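Long-range contacts in ABC transporter substrate-binding protein (Staphylococcus aureus subsp. aureus NCTC 8325, PDB 3UN6), which probably acts as the substrate-binding component of an ABC-type import system whose physiological ligand is not established, and binds zinc: residues Y60-Y65 against A239-D243; L93-K99 against H144-H149; D235-A239 against L317-A321. All coordinates share one frame. Numbering follows the deposited sequence.

Contact 1 (Y60-Y65 against A239-D243); sequences YNHPKY and AFVQD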
ATOM      1  N   TYR A  60      18.435  -3.481 -19.691  1.00 48.55           N
ATOM      2  CA  TYR A  60      19.371  -2.521 -20.297  1.00 50.88           C
ATOM      3  C   TYR A  60      20.765  -3.125 -20.341  1.00 53.16           C
ATOM      4  O   TYR A  60      21.160  -3.854 -19.414  1.00 51.36           O
ATOM      5  CB  TYR A  60      19.471  -1.203 -19.512  1.00 50.42           C
ATOM      6  CG  TYR A  60      18.175  -0.440 -19.372  1.00 51.56           C
ATOM      7  CD1 TYR A  60      17.469  -0.023 -20.491  1.00 53.67           C
ATOM      8  CD2 TYR A  60      17.678  -0.097 -18.112  1.00 50.40           C
ATOM      9  CE1 TYR A  60      16.284   0.680 -20.366  1.00 54.69           C
ATOM     10  CE2 TYR A  60      16.506   0.615 -17.980  1.00 49.20           C
ATOM     11  CZ  TYR A  60      15.809   0.996 -19.109  1.00 51.98           C
ATOM     12  OH  TYR A  60      14.632   1.696 -18.984  1.00 53.26           O
ATOM     13  N   ASN A  61      21.506  -2.818 -21.412  1.00 56.12           N
ATOM     14  CA  ASN A  61      22.898  -3.252 -21.533  1.00 58.63           C
ATOM     15  C   ASN A  61      23.700  -2.634 -20.384  1.00 58.88           C
ATOM     16  O   ASN A  61      24.498  -3.309 -19.721  1.00 58.29           O
ATOM     17  CB  ASN A  61      23.521  -2.798 -22.862  1.00 61.36           C
ATOM     18  CG  ASN A  61      23.059  -3.622 -24.057  1.00 63.55           C
ATOM     19  OD1 ASN A  61      22.005  -4.253 -24.035  1.00 64.95           O
ATOM     20  ND2 ASN A  61      23.865  -3.612 -25.116  1.00 68.30           N
ATOM     21  N   HIS A  62      23.486  -1.339 -20.168  1.00 58.72           N
ATOM     22  CA  HIS A  62      24.158  -0.614 -19.097  1.00 59.14           C
ATOM     23  C   HIS A  62      23.166   0.265 -18.353  1.00 56.79           C
ATOM     24  O   HIS A  62      22.946   1.414 -18.729  1.00 57.73           O
ATOM     25  CB  HIS A  62      25.328   0.216 -19.636  1.00 61.29           C
ATOM     26  CG  HIS A  62      26.530  -0.602 -19.994  1.00 65.62           C
ATOM     27  ND1 HIS A  62      27.505  -0.930 -19.074  1.00 68.68           N
ATOM     28  CD2 HIS A  62      26.917  -1.158 -21.168  1.00 68.52           C
ATOM     29  CE1 HIS A  62      28.439  -1.652 -19.665  1.00 69.50           C
ATOM     30  NE2 HIS A  62      28.104  -1.809 -20.935  1.00 70.76           N
ATOM     31  N   PRO A  63      22.558  -0.283 -17.291  1.00 54.04           N
ATOM     32  CA  PRO A  63      21.590   0.459 -16.502  1.00 51.40           C
ATOM     33  C   PRO A  63      22.251   1.645 -15.806  1.00 50.34           C
ATOM     34  O   PRO A  63      23.441   1.583 -15.461  1.00 50.51           O
ATOM     35  CB  PRO A  63      21.103  -0.576 -15.483  1.00 50.49           C
ATOM     36  CG  PRO A  63      22.202  -1.546 -15.368  1.00 52.40           C
ATOM     37  CD  PRO A  63      22.842  -1.611 -16.715  1.00 54.20           C
ATOM     38  N   LYS A  64      21.476   2.703 -15.585  1.00 47.77           N
ATOM     39  CA  LYS A  64      21.990   3.932 -14.970  1.00 47.10           C
ATOM     40  C   LYS A  64      22.195   3.870 -13.439  1.00 44.78           C
ATOM     41  O   LYS A  64      22.806   4.765 -12.862  1.00 44.46           O
ATOM     42  CB  LYS A  64      21.079   5.111 -15.342  1.00 47.13           C
ATOM     43  CG  LYS A  64      21.029   5.373 -16.842  1.00 50.47           C
ATOM     44  CD  LYS A  64      20.171   6.573 -17.197  1.00 53.53           C
ATOM     45  CE  LYS A  64      20.218   6.848 -18.696  1.00 56.65           C
ATOM     46  NZ  LYS A  64      19.416   8.046 -19.065  1.00 57.59           N
ATOM     47  N   TYR A  65      21.693   2.820 -12.802  1.00 41.81           N
ATOM     48  CA  TYR A  65      21.804   2.639 -11.353  1.00 39.17           C
ATOM     49  C   TYR A  65      21.567   1.153 -11.075  1.00 39.20           C
ATOM     50  O   TYR A  65      21.242   0.387 -11.994  1.00 39.08           O
ATOM     51  CB  TYR A  65      20.746   3.491 -10.619  1.00 37.93           C
ATOM     52  CG  TYR A  65      19.317   3.172 -11.053  1.00 33.90           C
ATOM     53  CD1 TYR A  65      18.499   2.345 -10.301  1.00 32.89           C
ATOM     54  CD2 TYR A  65      18.816   3.658 -12.258  1.00 36.77           C
ATOM     55  CE1 TYR A  65      17.197   2.031 -10.735  1.00 31.54           C
ATOM     56  CE2 TYR A  65      17.532   3.345 -12.697  1.00 34.39           C
ATOM     57  CZ  TYR A  65      16.735   2.540 -11.942  1.00 30.97           C
ATOM     58  OH  TYR A  65      15.475   2.242 -12.409  1.00 30.38           O
ATOM     59  N   ALA A 239      16.093   8.823 -13.385  1.00 30.22           N
ATOM     60  CA  ALA A 239      16.169   7.576 -14.173  1.00 31.06           C
ATOM     61  C   ALA A 239      15.311   6.498 -13.499  1.00 29.20           C
ATOM     62  O   ALA A 239      14.513   5.822 -14.141  1.00 29.70           O
ATOM     63  CB  ALA A 239      17.622   7.105 -14.318  1.00 30.43           C
ATOM     64  N   PHE A 240      15.432   6.392 -12.187  1.00 28.73           N
ATOM     65  CA  PHE A 240      14.639   5.410 -11.441  1.00 28.07           C
ATOM     66  C   PHE A 240      13.101   5.631 -11.564  1.00 27.14           C
ATOM     67  O   PHE A 240      12.353   4.707 -11.895  1.00 24.76           O
ATOM     68  CB  PHE A 240      15.119   5.364  -9.982  1.00 27.44           C
ATOM     69  CG  PHE A 240      14.242   4.569  -9.100  1.00 25.96           C
ATOM     70  CD1 PHE A 240      13.970   3.242  -9.402  1.00 27.50           C
ATOM     71  CD2 PHE A 240      13.679   5.133  -7.975  1.00 27.23           C
ATOM     72  CE1 PHE A 240      13.146   2.487  -8.613  1.00 27.10           C
ATOM     73  CE2 PHE A 240      12.856   4.384  -7.165  1.00 28.45           C
ATOM     74  CZ  PHE A 240      12.590   3.036  -7.498  1.00 27.87           C
ATOM     75  N   VAL A 241      12.648   6.860 -11.349  1.00 27.22           N
ATOM     76  CA  VAL A 241      11.217   7.176 -11.455  1.00 26.41           C
ATOM     77  C   VAL A 241      10.711   6.960 -12.883  1.00 27.32           C
ATOM     78  O   VAL A 241       9.562   6.577 -13.098  1.00 26.34           O
ATOM     79  CB  VAL A 241      10.938   8.625 -11.026  1.00 27.23           C
ATOM     80  CG1 VAL A 241       9.522   9.051 -11.425  1.00 24.15           C
ATOM     81  CG2 VAL A 241      11.161   8.762  -9.540  1.00 29.13           C
ATOM     82  N   GLN A 242      11.583   7.215 -13.842  1.00 27.69           N
ATOM     83  CA  GLN A 242      11.276   6.999 -15.259  1.00 28.64           C
ATOM     84  C   GLN A 242      11.053   5.500 -15.563  1.00 27.60           C
ATOM     85  O   GLN A 242      10.131   5.146 -16.274  1.00 26.07           O
ATOM     86  CB  GLN A 242      12.411   7.533 -16.116  1.00 29.66           C
ATOM     87  CG  GLN A 242      12.290   7.174 -17.610  1.00 35.92           C
ATOM     88  CD  GLN A 242      11.272   8.004 -18.345  1.00 40.92           C
ATOM     89  OE1 GLN A 242      11.544   9.162 -18.720  1.00 42.61           O
ATOM     90  NE2 GLN A 242      10.104   7.408 -18.615  1.00 42.95           N
ATOM     91  N   ASP A 243      11.916   4.634 -15.031  1.00 25.73           N
ATOM     92  CA  ASP A 243      11.758   3.209 -15.213  1.00 25.91           C
ATOM     93  C   ASP A 243      10.500   2.765 -14.490  1.00 24.47           C
ATOM     94  O   ASP A 243       9.749   1.945 -14.985  1.00 24.82           O
ATOM     95  CB  ASP A 243      12.988   2.465 -14.707  1.00 25.94           C
ATOM     96  CG  ASP A 243      14.209   2.773 -15.534  1.00 31.14           C
ATOM     97  OD1 ASP A 243      14.017   3.209 -16.700  1.00 31.00           O
ATOM     98  OD2 ASP A 243      15.334   2.578 -15.033  1.00 32.11           O
TER
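Tyr65 lays one face of its ring over the CB of Phe240, which sits 4.1 Å from the ring centroid and 24° off the normal, a CH-pi contact at the surface of a helix. The two rings themselves meet obliquely, with centroids 5.7 Å apart, and Tyr65 CE1 comes within 3.7 Å of Phe240 CD1. Ala239 adds to the apolar patch, its CB lying 4.1 Å from Tyr65 CE2. Lys64 CD touches the same methyl, Ala239 CB, at 3.9 Å, at the exposed margin of the contact.

The polar half of the contact illustrates a general economy: one carboxylate can tether two hydroxyls of a loop. Tyr65 OH donates to Asp243 OD2 at 2.6 Å, and Tyr60 OH donates to Asp243 OD1 at 2.8 Å, each oxygen of the acid taking one phenol. Asp243 stands one turn on from Ala239 (Asp243 N to Ala239 O, 3.0 Å), on the same face of the helix and pointing toward the loop. Hydroxyls thus engage the acid while the ring of Tyr65 rests on the turn before it.

In the fold, 60-65 connects helix 48-58 to strand 66-71, an outermost strand of the first domain's sheet, and this contact fastens that connection to helix 234-250. Leu57 of helix 48-58 touches both Tyr65 and Asp243, and Ile37 of strand 36-41 lies against both Tyr65 and Phe240.

Contact 2 (L93-K99 against H144-H149); sequences LIELAMK and HRYSTH. With PO4 (phosphate ion), chain E; PO4 (phosphate ion), chain F.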
ATOM      1  N   LEU A  93       2.719   2.838   3.246  1.00 20.08           N
ATOM      2  CA  LEU A  93       1.406   3.407   3.539  1.00 20.96           C
ATOM      3  C   LEU A  93       1.529   4.947   3.494  1.00 21.02           C
ATOM      4  O   LEU A  93       2.440   5.529   4.107  1.00 20.91           O
ATOM      5  CB  LEU A  93       0.934   2.988   4.924  1.00 21.91           C
ATOM      6  CG  LEU A  93       0.848   1.479   5.172  1.00 23.30           C
ATOM      7  CD1 LEU A  93       0.478   1.266   6.630  1.00 20.24           C
ATOM      8  CD2 LEU A  93      -0.146   0.807   4.207  1.00 20.25           C
ATOM      9  N   ILE A  94       0.617   5.598   2.771  1.00 20.90           N
ATOM     10  CA  ILE A  94       0.706   7.049   2.599  1.00 20.31           C
ATOM     11  C   ILE A  94       0.502   7.808   3.910  1.00 21.18           C
ATOM     12  O   ILE A  94       1.152   8.826   4.134  1.00 20.05           O
ATOM     13  CB  ILE A  94      -0.230   7.565   1.429  1.00 20.88           C
ATOM     14  CG1 ILE A  94       0.093   9.025   1.092  1.00 21.47           C
ATOM     15  CG2 ILE A  94      -1.721   7.359   1.756  1.00 19.51           C
ATOM     16  CD1 ILE A  94      -0.813   9.642  -0.012  1.00 22.32           C
ATOM     17  N   GLU A  95      -0.364   7.293   4.798  1.00 21.43           N
ATOM     18  CA  GLU A  95      -0.657   7.979   6.057  1.00 23.04           C
ATOM     19  C   GLU A  95       0.523   7.880   6.986  1.00 22.42           C
ATOM     20  O   GLU A  95       0.823   8.823   7.690  1.00 22.72           O
ATOM     21  CB  GLU A  95      -1.922   7.429   6.763  1.00 22.54           C
ATOM     22  CG  GLU A  95      -3.278   7.647   6.000  1.00 25.05           C
ATOM     23  CD  GLU A  95      -3.571   6.618   4.896  1.00 24.38           C
ATOM     24  OE1 GLU A  95      -2.737   5.708   4.651  1.00 22.89           O
ATOM     25  OE2 GLU A  95      -4.664   6.700   4.279  1.00 21.89           O
ATOM     26  N   LEU A  96       1.181   6.720   6.971  1.00 23.61           N
ATOM     27  CA  LEU A  96       2.365   6.428   7.802  1.00 24.29           C
ATOM     28  C   LEU A  96       3.511   7.350   7.411  1.00 23.90           C
ATOM     29  O   LEU A  96       4.203   7.919   8.271  1.00 24.88           O
ATOM     30  CB  LEU A  96       2.763   4.956   7.623  1.00 24.40           C
ATOM     31  CG  LEU A  96       3.904   4.407   8.476  1.00 27.98           C
ATOM     32  CD1 LEU A  96       3.700   4.700   9.974  1.00 25.94           C
ATOM     33  CD2 LEU A  96       4.076   2.888   8.205  1.00 27.43           C
ATOM     34  N   ALA A  97       3.712   7.474   6.103  1.00 23.48           N
ATOM     35  CA  ALA A  97       4.710   8.387   5.536  1.00 23.42           C
ATOM     36  C   ALA A  97       4.358   9.874   5.858  1.00 22.90           C
ATOM     37  O   ALA A  97       5.225  10.670   6.173  1.00 22.08           O
ATOM     38  CB  ALA A  97       4.816   8.156   4.024  1.00 21.33           C
HETATM   39  N   MSE A  98       3.078  10.231   5.788  1.00 24.77           N
HETATM   40  CA  MSE A  98       2.626  11.597   6.127  1.00 24.28           C
HETATM   41  C   MSE A  98       2.899  11.935   7.606  1.00 24.73           C
HETATM   42  O   MSE A  98       3.312  13.035   7.937  1.00 25.59           O
HETATM   43  CB  MSE A  98       1.123  11.739   5.856  1.00 26.32           C
HETATM   44  CG  MSE A  98       0.753  11.827   4.385  1.00 25.66           C
HETATM   45 SE   MSE A  98      -1.134  11.436   4.002  1.00 27.86          SE
HETATM   46  CE  MSE A  98      -1.916  12.897   5.013  1.00 24.30           C
ATOM     47  N   LYS A  99       2.636  10.980   8.492  1.00 23.99           N
ATOM     48  CA  LYS A  99       2.867  11.157   9.920  1.00 25.76           C
ATOM     49  C   LYS A  99       4.358  11.332  10.174  1.00 25.03           C
ATOM     50  O   LYS A  99       4.762  12.239  10.884  1.00 26.03           O
ATOM     51  CB  LYS A  99       2.343   9.946  10.694  1.00 26.45           C
ATOM     52  CG  LYS A  99       2.689   9.933  12.163  1.00 29.42           C
ATOM     53  CD  LYS A  99       2.062  11.082  12.904  1.00 29.74           C
ATOM     54  CE  LYS A  99       2.427  11.010  14.385  1.00 32.36           C
ATOM     55  NZ  LYS A  99       1.958  12.189  15.160  1.00 30.95           N
ATOM     56  N   HIS A 144      -1.557  -0.982  10.315  1.00 22.73           N
ATOM     57  CA  HIS A 144      -0.995   0.091  11.122  1.00 23.11           C
ATOM     58  C   HIS A 144      -2.139   1.060  11.431  1.00 24.10           C
ATOM     59  O   HIS A 144      -3.095   1.155  10.660  1.00 22.59           O
ATOM     60  CB  HIS A 144       0.102   0.851  10.349  1.00 22.83           C
ATOM     61  CG  HIS A 144       1.018   1.640  11.230  1.00 23.25           C
ATOM     62  ND1 HIS A 144       0.704   2.896  11.707  1.00 25.43           N
ATOM     63  CD2 HIS A 144       2.230   1.333  11.750  1.00 26.50           C
ATOM     64  CE1 HIS A 144       1.689   3.327  12.479  1.00 29.01           C
ATOM     65  NE2 HIS A 144       2.629   2.398  12.519  1.00 24.46           N
ATOM     66  N   ARG A 145      -2.064   1.760  12.554  1.00 24.74           N
ATOM     67  CA  ARG A 145      -3.102   2.765  12.863  1.00 26.81           C
ATOM     68  C   ARG A 145      -3.172   3.879  11.780  1.00 25.58           C
ATOM     69  O   ARG A 145      -4.227   4.427  11.530  1.00 26.62           O
ATOM     70  CB  ARG A 145      -2.894   3.367  14.241  1.00 28.39           C
ATOM     71  CG  ARG A 145      -1.554   4.021  14.487  1.00 27.72           C
ATOM     72  CD  ARG A 145      -1.413   4.229  15.982  1.00 30.18           C
ATOM     73  NE  ARG A 145      -0.161   4.853  16.363  1.00 36.63           N
ATOM     74  CZ  ARG A 145       1.008   4.226  16.454  1.00 38.90           C
ATOM     75  NH1 ARG A 145       1.131   2.942  16.124  1.00 38.14           N
ATOM     76  NH2 ARG A 145       2.071   4.905  16.845  1.00 43.93           N
ATOM     77  N   TYR A 146      -2.045   4.211  11.164  1.00 24.98           N
ATOM     78  CA  TYR A 146      -2.020   5.226  10.109  1.00 25.40           C
ATOM     79  C   TYR A 146      -2.064   4.496   8.797  1.00 25.07           C
ATOM     80  O   TYR A 146      -1.027   4.238   8.166  1.00 26.37           O
ATOM     81  CB  TYR A 146      -0.787   6.134  10.237  1.00 25.07           C
ATOM     82  CG  TYR A 146      -0.655   6.719  11.640  1.00 28.90           C
ATOM     83  CD1 TYR A 146      -1.701   7.438  12.209  1.00 30.20           C
ATOM     84  CD2 TYR A 146       0.520   6.580  12.376  1.00 32.05           C
ATOM     85  CE1 TYR A 146      -1.596   7.971  13.494  1.00 32.38           C
ATOM     86  CE2 TYR A 146       0.628   7.105  13.661  1.00 30.15           C
ATOM     87  CZ  TYR A 146      -0.434   7.806  14.203  1.00 30.71           C
ATOM     88  OH  TYR A 146      -0.345   8.333  15.470  1.00 37.39           O
ATOM     89  N   SER A 147      -3.276   4.145   8.384  1.00 23.58           N
ATOM     90  CA  SER A 147      -3.462   3.395   7.166  1.00 23.35           C
ATOM     91  C   SER A 147      -4.798   3.690   6.540  1.00 22.05           C
ATOM     92  O   SER A 147      -5.718   4.092   7.219  1.00 23.90           O
ATOM     93  CB  SER A 147      -3.356   1.895   7.443  1.00 24.01           C
ATOM     94  OG  SER A 147      -4.416   1.395   8.273  1.00 21.69           O
ATOM     95  N   THR A 148      -4.868   3.516   5.229  1.00 21.05           N
ATOM     96  CA  THR A 148      -6.112   3.637   4.473  1.00 20.97           C
ATOM     97  C   THR A 148      -7.102   2.543   4.926  1.00 21.02           C
ATOM     98  O   THR A 148      -8.300   2.692   4.818  1.00 22.28           O
ATOM     99  CB  THR A 148      -5.803   3.531   2.973  1.00 21.20           C
ATOM    100  OG1 THR A 148      -5.056   4.682   2.590  1.00 22.87           O
ATOM    101  CG2 THR A 148      -7.092   3.433   2.077  1.00 21.93           C
ATOM    102  N   HIS A 149      -6.564   1.451   5.445  1.00 20.59           N
ATOM    103  CA  HIS A 149      -7.362   0.332   5.952  1.00 22.43           C
ATOM    104  C   HIS A 149      -8.214   0.766   7.121  1.00 21.49           C
ATOM    105  O   HIS A 149      -9.402   0.455   7.157  1.00 21.96           O
ATOM    106  CB  HIS A 149      -6.422  -0.818   6.307  1.00 22.24           C
ATOM    107  CG  HIS A 149      -5.485  -1.134   5.199  1.00 24.21           C
ATOM    108  ND1 HIS A 149      -4.221  -0.577   5.117  1.00 23.57           N
ATOM    109  CD2 HIS A 149      -5.663  -1.847   4.060  1.00 22.19           C
ATOM    110  CE1 HIS A 149      -3.646  -0.981   4.000  1.00 26.24           C
ATOM    111  NE2 HIS A 149      -4.495  -1.756   3.342  1.00 21.78           N
TER
HETATM  112  P   PO4 E 328       1.861   8.622  17.984  0.50 37.71           P
HETATM  113  O1  PO4 E 328       2.161   7.887  19.263  0.50 39.28           O
HETATM  114  O2  PO4 E 328       1.366   7.644  16.948  0.50 38.68           O
HETATM  115  O3  PO4 E 328       0.786   9.654  18.246  0.50 38.88           O
HETATM  116  O4  PO4 E 328       3.091   9.303  17.442  0.50 36.77           O
HETATM  117  P   PO4 F 329       4.605   2.291  15.456  0.50 41.30           P
HETATM  118  O1  PO4 F 329       3.450   1.335  15.604  0.50 37.29           O
HETATM  119  O2  PO4 F 329       4.761   2.724  14.021  0.50 33.59           O
HETATM  120  O3  PO4 F 329       4.346   3.534  16.271  0.50 42.52           O
HETATM  121  O4  PO4 F 329       5.850   1.612  15.965  0.50 40.29           O
HETATM  122  O   HOH W   1      -2.515   3.104   3.743  1.00 26.60           O
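Two helix starts meet here at the cleft between the domains, beside the zinc site of His46, Cys220 and Cys221; the side chain of Leu93 comes within about 4 Å of the bound zinc. Leu93, at the N-cap of helix 94-102, sets CD1 3.8 Å from His144 CB and CD2 3.9 Å from His149 CE1. Leu96 CD1 sits over the imidazole face of His144, 3.7 Å from its centroid, a CH-pi contact, and Lys99 CG makes a more off-centre one with the ring of Tyr146.

Strand 89-93 belongs to one sheet and strand 138-142 to the other, so the contact joins the two lobes of a type II periplasmic-binding-protein fold, in which helix N-termini commonly face the ligand cleft.

Glu95 reaches the start of helix 148-159: its OE2 is 2.7 Å from Thr148 OG1, a hydroxyl that also has Tyr219 O as a hydrogen-bond partner. A water donates to Glu95 OE1 (2.8 Å) and accepts from Thr148 N (2.8 Å). Ser147 caps that helix through Tyr150 N. Phosphates, probably from the crystallisation liquor, take hydrogen bonds from His144, Arg145 and Tyr146, including His144 NE2 to O2 of the chain F ion at 2.6 Å.

Contact 3 (D235-A239 against L317-A321); sequences DVAQA and LYKEA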
ATOM      1  N   ASP A 235      19.837  12.936 -11.176  0.50 37.06           N
ATOM      2  CA  ASP A 235      19.869  12.195 -12.436  0.50 36.54           C
ATOM      3  C   ASP A 235      19.495  10.727 -12.197  0.50 33.92           C
ATOM      4  O   ASP A 235      18.732  10.140 -12.954  0.50 32.33           O
ATOM      5  CB  ASP A 235      21.247  12.300 -13.110  0.50 38.09           C
ATOM      6  CG  ASP A 235      22.381  11.773 -12.237  0.50 40.32           C
ATOM      7  OD1 ASP A 235      22.225  11.711 -10.991  0.50 42.31           O
ATOM      8  OD2 ASP A 235      23.445  11.429 -12.803  0.50 45.15           O
ATOM      9  N   VAL A 236      20.030  10.149 -11.125  1.00 32.71           N
ATOM     10  CA  VAL A 236      19.750   8.763 -10.772  1.00 31.93           C
ATOM     11  C   VAL A 236      18.290   8.627 -10.317  1.00 31.50           C
ATOM     12  O   VAL A 236      17.608   7.676 -10.697  1.00 33.58           O
ATOM     13  CB  VAL A 236      20.761   8.262  -9.723  1.00 32.71           C
ATOM     14  CG1 VAL A 236      20.376   6.909  -9.196  1.00 30.21           C
ATOM     15  CG2 VAL A 236      22.176   8.233 -10.361  1.00 33.08           C
ATOM     16  N   ALA A 237      17.822   9.593  -9.527  1.00 30.50           N
ATOM     17  CA  ALA A 237      16.443   9.601  -9.031  1.00 30.11           C
ATOM     18  C   ALA A 237      15.485   9.690 -10.217  1.00 29.31           C
ATOM     19  O   ALA A 237      14.502   8.969 -10.283  1.00 28.82           O
ATOM     20  CB  ALA A 237      16.226  10.769  -8.096  1.00 29.01           C
ATOM     21  N   GLN A 238      15.785  10.573 -11.158  1.00 31.18           N
ATOM     22  CA  GLN A 238      14.950  10.728 -12.343  1.00 31.28           C
ATOM     23  C   GLN A 238      14.940   9.451 -13.188  1.00 28.80           C
ATOM     24  O   GLN A 238      13.904   9.061 -13.668  1.00 28.54           O
ATOM     25  CB  GLN A 238      15.427  11.920 -13.191  1.00 33.33           C
ATOM     26  CG  GLN A 238      14.535  12.204 -14.400  1.00 37.83           C
ATOM     27  CD  GLN A 238      13.132  12.657 -13.995  1.00 42.72           C
ATOM     28  OE1 GLN A 238      12.958  13.748 -13.434  1.00 44.62           O
ATOM     29  NE2 GLN A 238      12.121  11.836 -14.310  1.00 41.11           N
ATOM     30  N   ALA A 239      16.093   8.823 -13.385  1.00 30.22           N
ATOM     31  CA  ALA A 239      16.169   7.576 -14.173  1.00 31.06           C
ATOM     32  C   ALA A 239      15.311   6.498 -13.499  1.00 29.20           C
ATOM     33  O   ALA A 239      14.513   5.822 -14.141  1.00 29.70           O
ATOM     34  CB  ALA A 239      17.622   7.105 -14.318  1.00 30.43           C
ATOM     35  N   LEU A 317       9.294  14.651 -10.745  1.00 29.79           N
ATOM     36  CA  LEU A 317      10.014  13.501 -11.320  1.00 29.64           C
ATOM     37  C   LEU A 317       9.114  12.616 -12.166  1.00 28.22           C
ATOM     38  O   LEU A 317       9.496  12.217 -13.267  1.00 29.44           O
ATOM     39  CB  LEU A 317      10.737  12.670 -10.234  1.00 30.03           C
ATOM     40  CG  LEU A 317      12.150  13.125  -9.770  1.00 33.54           C
ATOM     41  CD1 LEU A 317      12.145  14.496  -9.132  1.00 34.03           C
ATOM     42  CD2 LEU A 317      12.772  12.100  -8.809  1.00 36.43           C
ATOM     43  N   TYR A 318       7.914  12.335 -11.673  1.00 26.75           N
ATOM     44  CA  TYR A 318       6.994  11.484 -12.400  1.00 27.49           C
ATOM     45  C   TYR A 318       6.393  12.218 -13.594  1.00 29.50           C
ATOM     46  O   TYR A 318       6.219  11.628 -14.652  1.00 30.38           O
ATOM     47  CB  TYR A 318       5.893  10.951 -11.472  1.00 27.71           C
ATOM     48  CG  TYR A 318       5.034   9.905 -12.122  1.00 26.38           C
ATOM     49  CD1 TYR A 318       5.396   8.556 -12.074  1.00 26.42           C
ATOM     50  CD2 TYR A 318       3.885  10.253 -12.801  1.00 28.08           C
ATOM     51  CE1 TYR A 318       4.631   7.599 -12.671  1.00 27.26           C
ATOM     52  CE2 TYR A 318       3.096   9.278 -13.413  1.00 28.67           C
ATOM     53  CZ  TYR A 318       3.476   7.961 -13.344  1.00 25.81           C
ATOM     54  OH  TYR A 318       2.725   6.978 -13.956  1.00 25.29           O
ATOM     55  N   LYS A 319       6.085  13.502 -13.427  1.00 31.95           N
ATOM     56  CA  LYS A 319       5.521  14.287 -14.522  1.00 35.16           C
ATOM     57  C   LYS A 319       6.522  14.444 -15.664  1.00 36.15           C
ATOM     58  O   LYS A 319       6.164  14.288 -16.821  1.00 38.12           O
ATOM     59  CB  LYS A 319       5.079  15.669 -14.023  1.00 37.11           C
ATOM     60  CG  LYS A 319       4.785  16.642 -15.142  1.00 40.88           C
ATOM     61  CD  LYS A 319       4.443  17.998 -14.609  1.00 48.09           C
ATOM     62  CE  LYS A 319       4.189  18.982 -15.745  1.00 53.24           C
ATOM     63  NZ  LYS A 319       3.772  20.323 -15.231  1.00 57.36           N
ATOM     64  N   GLU A 320       7.776  14.737 -15.341  1.00 37.24           N
ATOM     65  CA  GLU A 320       8.806  14.921 -16.375  1.00 40.35           C
ATOM     66  C   GLU A 320       9.210  13.614 -17.047  1.00 39.64           C
ATOM     67  O   GLU A 320       9.661  13.631 -18.181  1.00 40.50           O
ATOM     68  CB  GLU A 320      10.058  15.570 -15.803  1.00 40.51           C
ATOM     69  CG  GLU A 320       9.849  16.964 -15.260  1.00 47.98           C
ATOM     70  CD  GLU A 320      11.119  17.517 -14.631  1.00 52.56           C
ATOM     71  OE1 GLU A 320      12.223  17.019 -14.973  1.00 56.13           O
ATOM     72  OE2 GLU A 320      11.007  18.447 -13.802  1.00 54.68           O
ATOM     73  N   ALA A 321       9.070  12.499 -16.341  1.00 38.55           N
ATOM     74  CA  ALA A 321       9.421  11.198 -16.904  1.00 39.29           C
ATOM     75  C   ALA A 321       8.495  10.925 -18.079  1.00 40.80           C
ATOM     76  O   ALA A 321       7.292  11.209 -18.008  1.00 41.49           O
ATOM     77  CB  ALA A 321       9.296  10.090 -15.862  1.00 36.01           C
TER
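This is a small helix-to-helix contact, burying 206 Å² in all, in which the short C-terminal helix 316-320 is pinned against the early turns of helix 234-250. Gln238 does most of the work. Its NE2 donates to the backbone Leu317 O at 2.9 Å with a nearly straight angle of 163°, and that same oxygen also accepts the helical bond from Ala321 N at 3.1 Å. The example shows how a glutamine can share a carbonyl in the last turn of a helix without displacing its backbone partner. Near the bond, Gln238 NE2 lies 3.7 Å from Ala321 CB. On the buried flank, Ala237 CB packs on Leu317 CD2 at 3.8 Å, and Leu230 of helix 227-232 touches both of these residues. Further along helix 234-250, Lys245 hydrogen-bonds Tyr318 O and Ala321 O. A C-terminal segment returning to pack on the outer helices of the first lobe is consistent with the type II periplasmic-binding-protein fold.

Contacts 1 and 3 form a neighbouring pair, with centres 10 Å apart: both use helix 234-250, and Ala239 belongs to each. The helix therefore ties the loop before strand 66-71 to the C-terminal helix 316-320, and Val236 packs against Tyr65 where the two contacts touch. Contact 2 stands apart, its centre 29 Å from that of contact 1 and 25 Å from that of contact 3, at the cleft. Along the chain it is nested inside the loop closed by contact 1, whereas contact 3 opens on the helix where contact 1 ends. Contacts 1 and 3 thus join loop and helices at the outer end of one lobe, while contact 2 bridges the lobes beside the zinc.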